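Local coordinates for protein 3-deoxy-D-manno-octulosonate 8-phosphate phosphatase KdsC (Haemophilus influenzae Rd, PDB 1K1E) that hydrolyses 3-deoxy-D-manno-octulosonate 8-phosphate to 3-deoxy-D-manno-octulosonate and inorganic phosphate, a magnesium-dependent step of lipopolysaccharide biosynthesis, at residues N7-I12 / D49-V54; L42-L47 / G146-M151; G59-I64 / F77-L82; A123-P128 / S140-K145. All coordinates share one frame; numbering follows the deposited sequence.

Contact 1 of 4, residues N7-I12 / D49-V54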
loop_
_atom_site.group_PDB
_atom_site.type_symbol
_atom_site.label_atom_id
_atom_site.label_comp_id
_atom_site.label_asym_id
_atom_site.label_seq_id
_atom_site.Cartn_x
_atom_site.Cartn_y
_atom_site.Cartn_z
ATOM N N ASN A 7 -10.039 -33.335 3.715
ATOM C CA ASN A 7 -11.188 -33.654 2.877
ATOM C C ASN A 7 -11.621 -32.481 2.008
ATOM O O ASN A 7 -12.623 -32.598 1.302
ATOM C CB ASN A 7 -12.369 -34.110 3.750
ATOM C CG ASN A 7 -12.094 -35.446 4.482
ATOM O OD1 ASN A 7 -11.480 -36.359 3.921
ATOM N ND2 ASN A 7 -12.559 -35.559 5.708
ATOM N N ILE A 8 -10.897 -31.351 2.038
ATOM C CA ILE A 8 -11.378 -30.236 1.234
ATOM C C ILE A 8 -11.228 -30.491 -0.244
ATOM O O ILE A 8 -10.140 -30.861 -0.700
ATOM C CB ILE A 8 -10.634 -28.907 1.610
ATOM C CG1 ILE A 8 -10.967 -28.603 3.100
ATOM C CG2 ILE A 8 -11.074 -27.760 0.670
ATOM C CD1 ILE A 8 -10.271 -27.398 3.717
ATOM N N LYS A 9 -12.329 -30.292 -0.966
ATOM C CA LYS A 9 -12.400 -30.449 -2.402
ATOM C C LYS A 9 -12.780 -29.151 -3.092
ATOM O O LYS A 9 -12.678 -29.062 -4.314
ATOM C CB LYS A 9 -13.433 -31.531 -2.805
ATOM C CG LYS A 9 -13.029 -32.918 -2.313
ATOM C CD LYS A 9 -11.653 -33.347 -2.810
ATOM C CE LYS A 9 -11.573 -33.409 -4.341
ATOM N NZ LYS A 9 -10.315 -34.007 -4.681
ATOM N N PHE A 10 -13.173 -28.145 -2.321
ATOM C CA PHE A 10 -13.642 -26.875 -2.857
ATOM C C PHE A 10 -13.307 -25.753 -1.888
ATOM O O PHE A 10 -13.497 -25.862 -0.695
ATOM C CB PHE A 10 -15.153 -26.994 -3.028
ATOM C CG PHE A 10 -15.822 -25.878 -3.793
ATOM C CD1 PHE A 10 -15.217 -25.240 -4.891
ATOM C CD2 PHE A 10 -17.140 -25.518 -3.432
ATOM C CE1 PHE A 10 -15.919 -24.235 -5.627
ATOM C CE2 PHE A 10 -17.849 -24.532 -4.144
ATOM C CZ PHE A 10 -17.254 -23.888 -5.225
ATOM N N VAL A 11 -12.839 -24.668 -2.446
ATOM C CA VAL A 11 -12.494 -23.476 -1.661
ATOM C C VAL A 11 -13.265 -22.343 -2.286
ATOM O O VAL A 11 -13.192 -22.119 -3.504
ATOM C CB VAL A 11 -11.032 -23.173 -1.782
ATOM C CG1 VAL A 11 -10.714 -21.747 -1.185
ATOM C CG2 VAL A 11 -10.267 -24.236 -1.068
ATOM N N ILE A 12 -14.081 -21.678 -1.481
ATOM C CA ILE A 12 -14.831 -20.487 -1.932
ATOM C C ILE A 12 -14.148 -19.283 -1.236
ATOM O O ILE A 12 -13.963 -19.282 0.026
ATOM C CB ILE A 12 -16.296 -20.534 -1.430
ATOM C CG1 ILE A 12 -17.048 -21.679 -2.091
ATOM C CG2 ILE A 12 -17.021 -19.202 -1.748
ATOM C CD1 ILE A 12 -18.360 -21.913 -1.369
ATOM N N ASP A 49 -5.030 -27.520 -9.713
ATOM C CA ASP A 49 -4.138 -28.582 -10.205
ATOM C C ASP A 49 -4.189 -29.842 -9.302
ATOM O O ASP A 49 -4.030 -30.963 -9.797
ATOM C CB ASP A 49 -2.716 -28.032 -10.315
ATOM C CG ASP A 49 -1.672 -29.088 -10.715
ATOM O OD1 ASP A 49 -0.863 -29.541 -9.853
ATOM O OD2 ASP A 49 -1.658 -29.464 -11.910
ATOM N N ALA A 50 -4.441 -29.636 -8.008
ATOM C CA ALA A 50 -4.489 -30.700 -7.028
ATOM C C ALA A 50 -5.931 -31.201 -6.827
ATOM O O ALA A 50 -6.242 -31.788 -5.774
ATOM C CB ALA A 50 -3.918 -30.207 -5.703
ATOM N N ASP A 51 -6.779 -30.929 -7.823
ATOM C CA ASP A 51 -8.182 -31.342 -7.878
ATOM C C ASP A 51 -9.047 -30.670 -6.829
ATOM O O ASP A 51 -9.983 -31.274 -6.354
ATOM C CB ASP A 51 -8.299 -32.861 -7.706
ATOM C CG ASP A 51 -9.640 -33.400 -8.181
ATOM O OD1 ASP A 51 -10.150 -34.363 -7.548
ATOM O OD2 ASP A 51 -10.187 -32.877 -9.188
ATOM N N ILE A 52 -8.706 -29.452 -6.439
ATOM C CA ILE A 52 -9.563 -28.749 -5.486
ATOM C C ILE A 52 -10.103 -27.541 -6.225
ATOM O O ILE A 52 -9.337 -26.627 -6.603
ATOM C CB ILE A 52 -8.740 -28.318 -4.305
ATOM C CG1 ILE A 52 -8.227 -29.560 -3.555
ATOM C CG2 ILE A 52 -9.596 -27.347 -3.464
ATOM C CD1 ILE A 52 -7.220 -29.173 -2.464
ATOM N N GLN A 53 -11.411 -27.492 -6.460
ATOM C CA GLN A 53 -11.886 -26.361 -7.232
ATOM C C GLN A 53 -11.861 -25.070 -6.428
ATOM O O GLN A 53 -11.884 -25.108 -5.180
ATOM C CB GLN A 53 -13.293 -26.645 -7.684
ATOM C CG GLN A 53 -13.365 -27.938 -8.518
ATOM C CD GLN A 53 -14.834 -28.302 -8.803
ATOM O OE1 GLN A 53 -15.517 -27.609 -9.552
ATOM N NE2 GLN A 53 -15.313 -29.343 -8.161
ATOM N N VAL A 54 -11.860 -23.953 -7.129
ATOM C CA VAL A 54 -11.899 -22.666 -6.438
ATOM C C VAL A 54 -13.065 -21.824 -6.984
ATOM O O VAL A 54 -13.296 -21.775 -8.179
ATOM C CB VAL A 54 -10.579 -21.916 -6.587
ATOM C CG1 VAL A 54 -10.702 -20.537 -5.961
ATOM C CG2 VAL A 54 -9.403 -22.796 -5.979
HETATM O O HOH W 1 -13.184 -30.667 -6.512
HETATM O O HOH W 2 -7.717 -32.833 -3.839
#

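Contact 2 of 4, residues L42-L47 / G146-M151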
loop_
_atom_site.group_PDB
_atom_site.type_symbol
_atom_site.label_atom_id
_atom_site.label_comp_id
_atom_site.label_asym_id
_atom_site.label_seq_id
_atom_site.Cartn_x
_atom_site.Cartn_y
_atom_site.Cartn_z
ATOM N N LEU A 42 -1.118 -17.869 -7.604
ATOM C CA LEU A 42 -0.456 -19.150 -7.771
ATOM C C LEU A 42 -1.072 -20.227 -6.846
ATOM O O LEU A 42 -1.172 -21.391 -7.218
ATOM C CB LEU A 42 1.040 -19.023 -7.482
ATOM C CG LEU A 42 1.833 -20.307 -7.639
ATOM C CD1 LEU A 42 1.639 -20.775 -9.087
ATOM C CD2 LEU A 42 3.285 -20.103 -7.329
ATOM N N GLY A 43 -1.490 -19.826 -5.646
ATOM C CA GLY A 43 -2.115 -20.774 -4.738
ATOM C C GLY A 43 -3.409 -21.310 -5.366
ATOM O O GLY A 43 -3.770 -22.509 -5.189
ATOM N N ILE A 44 -4.155 -20.420 -6.023
ATOM C CA ILE A 44 -5.411 -20.787 -6.655
ATOM C C ILE A 44 -5.119 -21.820 -7.731
ATOM O O ILE A 44 -5.805 -22.845 -7.801
ATOM C CB ILE A 44 -6.062 -19.524 -7.235
ATOM C CG1 ILE A 44 -6.777 -18.768 -6.101
ATOM C CG2 ILE A 44 -7.070 -19.858 -8.296
ATOM C CD1 ILE A 44 -7.068 -17.296 -6.476
ATOM N N LYS A 45 -4.083 -21.590 -8.544
ATOM C CA LYS A 45 -3.781 -22.567 -9.603
ATOM C C LYS A 45 -3.338 -23.897 -8.984
ATOM O O LYS A 45 -3.612 -24.962 -9.547
ATOM C CB LYS A 45 -2.645 -22.100 -10.530
ATOM C CG LYS A 45 -2.867 -20.721 -11.143
ATOM C CD LYS A 45 -4.230 -20.663 -11.851
ATOM C CE LYS A 45 -4.343 -21.660 -13.031
ATOM N NZ LYS A 45 -5.761 -21.736 -13.552
ATOM N N MET A 46 -2.579 -23.813 -7.876
ATOM C CA MET A 46 -2.093 -25.033 -7.241
ATOM C C MET A 46 -3.276 -25.830 -6.776
ATOM O O MET A 46 -3.306 -27.042 -6.888
ATOM C CB MET A 46 -1.149 -24.684 -6.080
ATOM C CG MET A 46 0.168 -24.228 -6.580
ATOM S SD MET A 46 1.157 -23.544 -5.281
ATOM C CE MET A 46 2.896 -23.649 -6.093
ATOM N N LEU A 47 -4.276 -25.148 -6.232
ATOM C CA LEU A 47 -5.421 -25.891 -5.788
ATOM C C LEU A 47 -6.121 -26.627 -6.905
ATOM O O LEU A 47 -6.370 -27.822 -6.798
ATOM C CB LEU A 47 -6.464 -24.994 -5.085
ATOM C CG LEU A 47 -6.049 -24.373 -3.723
ATOM C CD1 LEU A 47 -7.177 -23.504 -3.149
ATOM C CD2 LEU A 47 -5.743 -25.501 -2.691
ATOM N N GLY A 146 -1.470 -12.193 0.604
ATOM C CA GLY A 146 -1.181 -13.625 0.496
ATOM C C GLY A 146 -1.907 -14.505 1.499
ATOM O O GLY A 146 -1.437 -15.609 1.813
ATOM N N ALA A 147 -2.998 -14.001 2.089
ATOM C CA ALA A 147 -3.707 -14.814 3.066
ATOM C C ALA A 147 -4.344 -16.042 2.371
ATOM O O ALA A 147 -4.493 -17.085 2.959
ATOM C CB ALA A 147 -4.760 -13.986 3.707
ATOM N N PHE A 148 -4.778 -15.860 1.134
ATOM C CA PHE A 148 -5.331 -16.984 0.405
ATOM C C PHE A 148 -4.273 -18.053 0.248
ATOM O O PHE A 148 -4.495 -19.278 0.484
ATOM C CB PHE A 148 -5.854 -16.535 -0.959
ATOM C CG PHE A 148 -6.535 -17.646 -1.688
ATOM C CD1 PHE A 148 -7.922 -17.724 -1.690
ATOM C CD2 PHE A 148 -5.784 -18.674 -2.282
ATOM C CE1 PHE A 148 -8.607 -18.854 -2.283
ATOM C CE2 PHE A 148 -6.470 -19.787 -2.874
ATOM C CZ PHE A 148 -7.895 -19.856 -2.862
ATOM N N ARG A 149 -3.095 -17.619 -0.159
ATOM C CA ARG A 149 -1.956 -18.537 -0.349
ATOM C C ARG A 149 -1.576 -19.242 0.955
ATOM O O ARG A 149 -1.232 -20.409 0.953
ATOM C CB ARG A 149 -0.754 -17.758 -0.863
ATOM C CG ARG A 149 0.444 -18.633 -1.181
ATOM C CD ARG A 149 0.161 -19.799 -2.099
ATOM N NE ARG A 149 1.411 -20.551 -2.347
ATOM C CZ ARG A 149 2.321 -20.181 -3.225
ATOM N NH1 ARG A 149 2.145 -19.084 -3.959
ATOM N NH2 ARG A 149 3.414 -20.897 -3.350
ATOM N N GLU A 150 -1.645 -18.526 2.081
ATOM C CA GLU A 150 -1.368 -19.166 3.394
ATOM C C GLU A 150 -2.308 -20.380 3.607
ATOM O O GLU A 150 -1.881 -21.481 3.981
ATOM C CB GLU A 150 -1.581 -18.155 4.523
ATOM C CG GLU A 150 -1.279 -18.743 5.885
ATOM C CD GLU A 150 -1.382 -17.679 6.982
ATOM O OE1 GLU A 150 -1.344 -18.071 8.101
ATOM O OE2 GLU A 150 -1.540 -16.467 6.681
ATOM N N MET A 151 -3.591 -20.149 3.327
ATOM C CA MET A 151 -4.610 -21.149 3.406
ATOM C C MET A 151 -4.381 -22.250 2.363
ATOM O O MET A 151 -4.390 -23.443 2.693
ATOM C CB MET A 151 -6.005 -20.507 3.195
ATOM C CG MET A 151 -7.162 -21.572 3.233
ATOM S SD MET A 151 -8.660 -20.794 2.572
ATOM C CE MET A 151 -8.164 -20.249 0.811
#

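Contact 3 of 4, residues G59-I64 / F77-L82. With SO4 (sulfate ion), chain O.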
loop_
_atom_site.group_PDB
_atom_site.type_symbol
_atom_site.label_atom_id
_atom_site.label_comp_id
_atom_site.label_asym_id
_atom_site.label_seq_id
_atom_site.Cartn_x
_atom_site.Cartn_y
_atom_site.Cartn_z
ATOM N N GLY A 59 -20.091 -9.570 -3.170
ATOM C CA GLY A 59 -21.341 -8.836 -3.217
ATOM C C GLY A 59 -21.311 -7.776 -4.323
ATOM O O GLY A 59 -22.293 -7.052 -4.553
ATOM N N ARG A 60 -20.202 -7.704 -5.052
ATOM C CA ARG A 60 -20.031 -6.709 -6.101
ATOM C C ARG A 60 -19.674 -7.443 -7.388
ATOM O O ARG A 60 -19.127 -8.532 -7.353
ATOM C CB ARG A 60 -18.889 -5.717 -5.704
ATOM C CG ARG A 60 -19.236 -4.756 -4.524
ATOM C CD ARG A 60 -18.033 -3.895 -4.014
ATOM N NE ARG A 60 -17.719 -2.788 -4.928
ATOM C CZ ARG A 60 -18.231 -1.551 -4.829
ATOM N NH1 ARG A 60 -19.084 -1.270 -3.827
ATOM N NH2 ARG A 60 -17.919 -0.599 -5.734
ATOM N N ASP A 61 -20.028 -6.866 -8.520
ATOM C CA ASP A 61 -19.701 -7.458 -9.822
ATOM C C ASP A 61 -19.005 -6.369 -10.634
ATOM O O ASP A 61 -19.453 -5.246 -10.635
ATOM C CB ASP A 61 -21.004 -7.850 -10.536
ATOM C CG ASP A 61 -20.774 -8.761 -11.759
ATOM O OD1 ASP A 61 -21.775 -9.289 -12.325
ATOM O OD2 ASP A 61 -19.613 -8.981 -12.164
ATOM N N SER A 62 -17.890 -6.672 -11.285
ATOM C CA SER A 62 -17.272 -5.662 -12.122
ATOM C C SER A 62 -16.519 -6.375 -13.202
ATOM O O SER A 62 -16.129 -7.517 -13.066
ATOM C CB SER A 62 -16.317 -4.759 -11.347
ATOM O OG SER A 62 -15.055 -5.366 -11.225
ATOM N N PRO A 63 -16.293 -5.684 -14.316
ATOM C CA PRO A 63 -15.571 -6.316 -15.398
ATOM C C PRO A 63 -14.102 -6.451 -14.976
ATOM O O PRO A 63 -13.369 -7.270 -15.538
ATOM C CB PRO A 63 -15.853 -5.360 -16.584
ATOM C CG PRO A 63 -16.104 -4.081 -15.945
ATOM C CD PRO A 63 -16.878 -4.395 -14.735
ATOM N N ILE A 64 -13.679 -5.690 -13.962
ATOM C CA ILE A 64 -12.291 -5.856 -13.452
ATOM C C ILE A 64 -12.205 -7.216 -12.751
ATOM O O ILE A 64 -11.327 -8.011 -13.000
ATOM C CB ILE A 64 -11.895 -4.759 -12.443
ATOM C CG1 ILE A 64 -12.028 -3.388 -13.097
ATOM C CG2 ILE A 64 -10.435 -5.021 -12.009
ATOM C CD1 ILE A 64 -11.794 -2.177 -12.174
ATOM N N PHE A 77 -18.327 -18.825 -9.921
ATOM C CA PHE A 77 -18.342 -17.584 -9.171
ATOM C C PHE A 77 -19.777 -17.131 -9.040
ATOM O O PHE A 77 -20.629 -17.470 -9.844
ATOM C CB PHE A 77 -17.554 -16.478 -9.897
ATOM C CG PHE A 77 -17.886 -16.362 -11.325
ATOM C CD1 PHE A 77 -18.904 -15.530 -11.745
ATOM C CD2 PHE A 77 -17.119 -17.037 -12.259
ATOM C CE1 PHE A 77 -19.150 -15.345 -13.109
ATOM C CE2 PHE A 77 -17.361 -16.862 -13.640
ATOM C CZ PHE A 77 -18.382 -16.008 -14.037
ATOM N N PHE A 78 -20.011 -16.310 -8.038
ATOM C CA PHE A 78 -21.317 -15.733 -7.783
ATOM C C PHE A 78 -20.948 -14.304 -7.361
ATOM O O PHE A 78 -20.391 -14.016 -6.257
ATOM C CB PHE A 78 -21.989 -16.504 -6.657
ATOM C CG PHE A 78 -23.465 -16.537 -6.757
ATOM C CD1 PHE A 78 -24.148 -17.718 -6.533
ATOM C CD2 PHE A 78 -24.178 -15.387 -7.071
ATOM C CE1 PHE A 78 -25.570 -17.764 -6.621
ATOM C CE2 PHE A 78 -25.615 -15.421 -7.169
ATOM C CZ PHE A 78 -26.292 -16.619 -6.939
ATOM N N LEU A 79 -21.280 -13.392 -8.254
ATOM C CA LEU A 79 -20.948 -11.964 -8.117
ATOM C C LEU A 79 -22.211 -11.129 -8.029
ATOM O O LEU A 79 -23.252 -11.479 -8.614
ATOM C CB LEU A 79 -20.077 -11.512 -9.311
ATOM C CG LEU A 79 -18.844 -12.407 -9.636
ATOM C CD1 LEU A 79 -18.033 -11.841 -10.798
ATOM C CD2 LEU A 79 -17.911 -12.499 -8.406
ATOM N N GLY A 80 -22.124 -10.063 -7.243
ATOM C CA GLY A 80 -23.248 -9.166 -7.062
ATOM C C GLY A 80 -24.220 -9.577 -5.981
ATOM O O GLY A 80 -25.159 -8.834 -5.688
ATOM N N LYS A 81 -24.008 -10.746 -5.385
ATOM C CA LYS A 81 -24.920 -11.247 -4.334
ATOM C C LYS A 81 -24.460 -10.898 -2.945
ATOM O O LYS A 81 -23.355 -11.256 -2.537
ATOM C CB LYS A 81 -25.098 -12.767 -4.422
ATOM C CG LYS A 81 -26.368 -13.169 -3.711
ATOM C CD LYS A 81 -26.822 -14.541 -4.045
ATOM C CE LYS A 81 -28.279 -14.635 -3.636
ATOM N NZ LYS A 81 -28.932 -15.884 -4.102
ATOM N N LEU A 82 -25.320 -10.235 -2.192
ATOM C CA LEU A 82 -24.925 -9.836 -0.843
ATOM C C LEU A 82 -25.301 -10.832 0.224
ATOM O O LEU A 82 -24.812 -10.762 1.354
ATOM C CB LEU A 82 -25.505 -8.461 -0.494
ATOM C CG LEU A 82 -24.615 -7.292 -0.917
ATOM C CD1 LEU A 82 -25.205 -5.947 -0.457
ATOM C CD2 LEU A 82 -23.244 -7.500 -0.279
HETATM S S SO4 O . -18.937 -8.383 0.114
HETATM O O1 SO4 O . -18.903 -9.273 1.278
HETATM O O2 SO4 O . -18.111 -7.188 0.457
HETATM O O3 SO4 O . -20.295 -7.956 -0.181
HETATM O O4 SO4 O . -18.384 -9.190 -1.004
HETATM O O HOH W 3 -23.591 -11.514 -11.181
#

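Contact 4 of 4, residues A123-P128 / S140-K145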
loop_
_atom_site.group_PDB
_atom_site.type_symbol
_atom_site.label_atom_id
_atom_site.label_comp_id
_atom_site.label_asym_id
_atom_site.label_seq_id
_atom_site.Cartn_x
_atom_site.Cartn_y
_atom_site.Cartn_z
ATOM N N ALA A 123 -10.225 -16.912 8.487
ATOM C CA ALA A 123 -10.354 -15.453 8.479
ATOM C C ALA A 123 -8.973 -14.912 8.262
ATOM O O ALA A 123 -7.998 -15.474 8.798
ATOM C CB ALA A 123 -10.924 -14.940 9.851
ATOM N N VAL A 124 -8.880 -13.843 7.478
ATOM C CA VAL A 124 -7.606 -13.136 7.263
ATOM C C VAL A 124 -7.196 -12.460 8.561
ATOM O O VAL A 124 -8.038 -12.184 9.441
ATOM C CB VAL A 124 -7.705 -12.082 6.109
ATOM C CG1 VAL A 124 -7.991 -12.809 4.803
ATOM C CG2 VAL A 124 -8.825 -11.048 6.394
ATOM N N ALA A 125 -5.901 -12.219 8.685
ATOM C CA ALA A 125 -5.365 -11.641 9.940
ATOM C C ALA A 125 -5.921 -10.309 10.410
ATOM O O ALA A 125 -5.832 -9.978 11.599
ATOM C CB ALA A 125 -3.872 -11.537 9.827
ATOM N N ASP A 126 -6.379 -9.487 9.493
ATOM C CA ASP A 126 -6.857 -8.159 9.879
ATOM C C ASP A 126 -8.355 -8.108 9.959
ATOM O O ASP A 126 -8.938 -7.036 10.091
ATOM C CB ASP A 126 -6.340 -7.042 8.946
ATOM C CG ASP A 126 -6.574 -7.339 7.466
ATOM O OD1 ASP A 126 -6.717 -6.378 6.716
ATOM O OD2 ASP A 126 -6.605 -8.501 7.008
ATOM N N ALA A 127 -8.988 -9.285 9.952
ATOM C CA ALA A 127 -10.428 -9.336 10.121
ATOM C C ALA A 127 -10.769 -8.930 11.579
ATOM O O ALA A 127 -9.946 -9.064 12.498
ATOM C CB ALA A 127 -10.961 -10.791 9.879
ATOM N N PRO A 128 -11.994 -8.439 11.814
ATOM C CA PRO A 128 -12.285 -8.082 13.216
ATOM C C PRO A 128 -12.473 -9.255 14.077
ATOM O O PRO A 128 -12.732 -10.377 13.615
ATOM C CB PRO A 128 -13.564 -7.251 13.134
ATOM C CG PRO A 128 -14.233 -7.782 11.848
ATOM C CD PRO A 128 -13.073 -8.030 10.907
ATOM N N SER A 140 -2.370 -15.953 9.696
ATOM C CA SER A 140 -1.424 -14.940 10.175
ATOM C C SER A 140 -1.207 -13.805 9.188
ATOM O O SER A 140 -0.675 -12.769 9.571
ATOM C CB SER A 140 -0.074 -15.610 10.533
ATOM O OG SER A 140 0.686 -15.989 9.377
ATOM N N THR A 141 -1.582 -14.018 7.920
ATOM C CA THR A 141 -1.387 -13.003 6.865
ATOM C C THR A 141 -2.581 -12.075 6.627
ATOM O O THR A 141 -3.727 -12.517 6.643
ATOM C CB THR A 141 -1.043 -13.681 5.559
ATOM O OG1 THR A 141 0.021 -14.613 5.774
ATOM C CG2 THR A 141 -0.647 -12.636 4.578
ATOM N N HIS A 142 -2.327 -10.770 6.477
ATOM C CA HIS A 142 -3.423 -9.832 6.212
ATOM C C HIS A 142 -4.056 -10.037 4.877
ATOM O O HIS A 142 -3.394 -10.503 3.933
ATOM C CB HIS A 142 -2.967 -8.387 6.248
ATOM C CG HIS A 142 -2.650 -7.896 7.634
ATOM N ND1 HIS A 142 -2.617 -6.556 7.967
ATOM C CD2 HIS A 142 -2.353 -8.571 8.762
ATOM C CE1 HIS A 142 -2.308 -6.430 9.248
ATOM N NE2 HIS A 142 -2.142 -7.643 9.754
ATOM N N GLY A 143 -5.334 -9.661 4.768
ATOM C CA GLY A 143 -5.982 -9.790 3.496
ATOM C C GLY A 143 -5.209 -9.037 2.387
ATOM O O GLY A 143 -4.638 -7.947 2.592
ATOM N N GLY A 144 -5.234 -9.592 1.191
ATOM C CA GLY A 144 -4.522 -8.990 0.058
ATOM C C GLY A 144 -3.002 -9.100 0.062
ATOM O O GLY A 144 -2.318 -8.635 -0.892
ATOM N N LYS A 145 -2.460 -9.722 1.124
ATOM C CA LYS A 145 -1.022 -9.889 1.233
ATOM C C LYS A 145 -0.599 -11.337 1.166
ATOM O O LYS A 145 0.498 -11.666 1.602
ATOM C CB LYS A 145 -0.499 -9.292 2.543
ATOM C CG LYS A 145 -0.911 -7.858 2.728
ATOM C CD LYS A 145 -0.547 -6.974 1.576
ATOM C CE LYS A 145 -0.862 -5.487 1.911
ATOM N NZ LYS A 145 -0.994 -4.690 0.647
HETATM O O HOH W 4 -4.802 -5.965 4.556
#

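Contact 1 of 4, residues N7-I12 / D49-V54
Phe10 and Val11 pair in parallel with Gln53 and Val54, setting strand 10-14 beside strand 53-58 in the six-stranded parallel sheet of a HAD-type Rossmannoid fold. Two backbone bonds tie the start of the pair: Gln53 N donates to Lys9 O, and Val11 N to Gln53 O, each 2.9 Å long, the second straighter with 157° at the hydrogen. The Phe10 ring, its CG anti to the backbone N (chi1 -170°), turns an edge to the neighbouring strand; CD1 comes 3.3 Å from Gln53 O, close to the ring plane, and also rests on Gln53 CB. On the other face of the sheet Val11 CG2 meets Ile52 CG2 at 4.0 Å, and Ile52 CG1 lies near Ile8 O.

Beyond the paired residues the contact becomes ionic. The Lys9 chain, bent at chi2 and chi3, sends NZ to Asp51 OD1 in a 2.9 Å salt bridge that arrives from above the carboxylate plane; a weak bond to Asp51 O accompanies it. Asp51, with positive phi, is the C-prime residue of the Schellman motif that ends helix 38-49, and both its O and its OD1 meet the lysine. Further out, helix 147-158 packs on Ile8 and Val11, while Phe10 is hydrogen-bonded through its backbone to Ala103 of the next strand. The Gln53 amide is held by Ala95 O and by a water that NE2 donates to; that same water donates to Lys9 O at 2.8 Å.

Contact 2 of 4, residues L42-L47 / G146-M151
Phe148 and Arg149 of helix 147-158 reach residues 42-47 of helix 38-49 in two different manners, one by an aromatic ring and the other by an arginine, through CD and its guanidinium. Phe148 CG is anti to the backbone N (chi1 -175°), toward the other helix; the ring crosses Ile44 at about a right angle and takes Ile44 CG1 over one face, 3.4 Å from CE2. Leu47 meets the same ring tip to tip, its CD1 3.7 Å from CZ. Arg149 is bent at chi2 (52°), and its CD settles 3.6 Å from Gly43 CA, close against the bare backbone. Farther along, Leu42 lies side by side with the arginine, pointing the same way, with CB 3.7 Å from Arg149 NH1. Met46 SD sits over one face of the guanidinium, 3.8 Å above its plane and toward the rim. Arg149 NE forms a salt bridge with Asp153 and NH1 one with Asp108 of a second subunit; NH1 also hydrogen-bonds Arg39 O. No hydrogen bond joins the two segments. The axes of the two short segments approach to 8.9 Å, running the same way but inclined by 31°, a helix pair on one face of the central sheet, as in the Rossmannoid core of HAD phosphatases.

Contact 3 of 4, residues G59-I64 / F77-L82
Where strands 53-58 and 76-79 of a beta-alpha-beta unit emerge at the edge of the probable substrate pocket, Gly59 meets Lys81 and Leu82 while Arg60 and Asp61 meet Leu79 and Gly80. Backbone atoms do much of the touching. Gly80 N gives a weak, bent hydrogen bond of 3.4 Å to Arg60 O, and two CA-H...O contacts flank it: Gly59 CA to Lys81 O at 3.2 Å and Gly80 CA to Gly59 O at 3.4 Å. Leu82 CD2 packs on Gly59 CA, 3.7 Å away. Asp61 crosses Leu79 at about a right angle; its CG is anti to the backbone N (chi1 -167°), and OD2 lies 3.5 Å from Leu79 CD1. The carboxylate is engaged by Arg66, and a water links OD1 to Leu79 O. Arg60, substrate-binding by similarity, turns its CB away from 77-82, and its NE forms a salt bridge with Glu31. Gly59 N donates to sulfate O4 at 2.8 Å and 170°, and Lys84 NZ also bonds the ion. The sulfate probably comes from the crystallisation liquor, but a tetrahedral dianion held by a backbone N-H and by Lys84, itself substrate-binding by similarity, is consistent with a site suited to the substrate's phosphate.

Contact 4 of 4, residues A123-P128 / S140-K145
Asp126 and His142 lie flat against each other, the carboxylate and imidazole planes only 5° apart. Asp126 CB stands over the centre of the His142 ring, 4.0 Å from the centroid, in a CH-pi contact. His142 CG is anti to the carbonyl carbon, and CD2 of the ring reaches Ala125 CB at 3.5 Å. Asp126 CG sits between the backbone N and the carbonyl carbon (chi1 51°), and from there OD2 accepts Gly143 N on its syn side but tilted out of the carboxylate plane, in a bond 2.8 Å long and nearly straight at 174°. OD1 receives a water that also donates to Gly143 O, so both carboxylate oxygens are tied to Gly143, one directly. The backbones are joined by Ala125 N to Thr141 O, 3.0 Å, with the donor well above the carbonyl plane. Val124 sets CB 3.6 Å from Gly143 N, and its side chain touches that of Asp107, a cobalt ligand. Each segment contains a beta turn, type I from Val124 to Ala127 and type II from His142 to Lys145. The first leads from strand 120-123 to helix 129-132, while the second follows strand 137-138 and delivers the chain to helix 147-158.

How the contacts relate
Contacts 1 and 2 are buried, contact 4 partly so, and contact 3 lies at the surface; contact 1 has a more exposed edge at its Lys9-Asp51 salt bridge. The first two share elements: Val11 packs on Phe148 and Met151, Val54 on Leu47, and Ile52 N probably bonds Leu47 O, so the helix pair packs directly on the strand pair. Contact 2 also meets contact 4, where Glu150 probably bonds Thr141 and Ser140. Contact 3 touches none of the others, though strand 76-79 neighbours strand 53-58. Chemistry follows place: regular backbone bonds within the sheet, apolar packing with a buried arginine and no hydrogen bond between the helices, glycine backbone and an anion at the surface, and a side-chain-to-backbone bond between the turns.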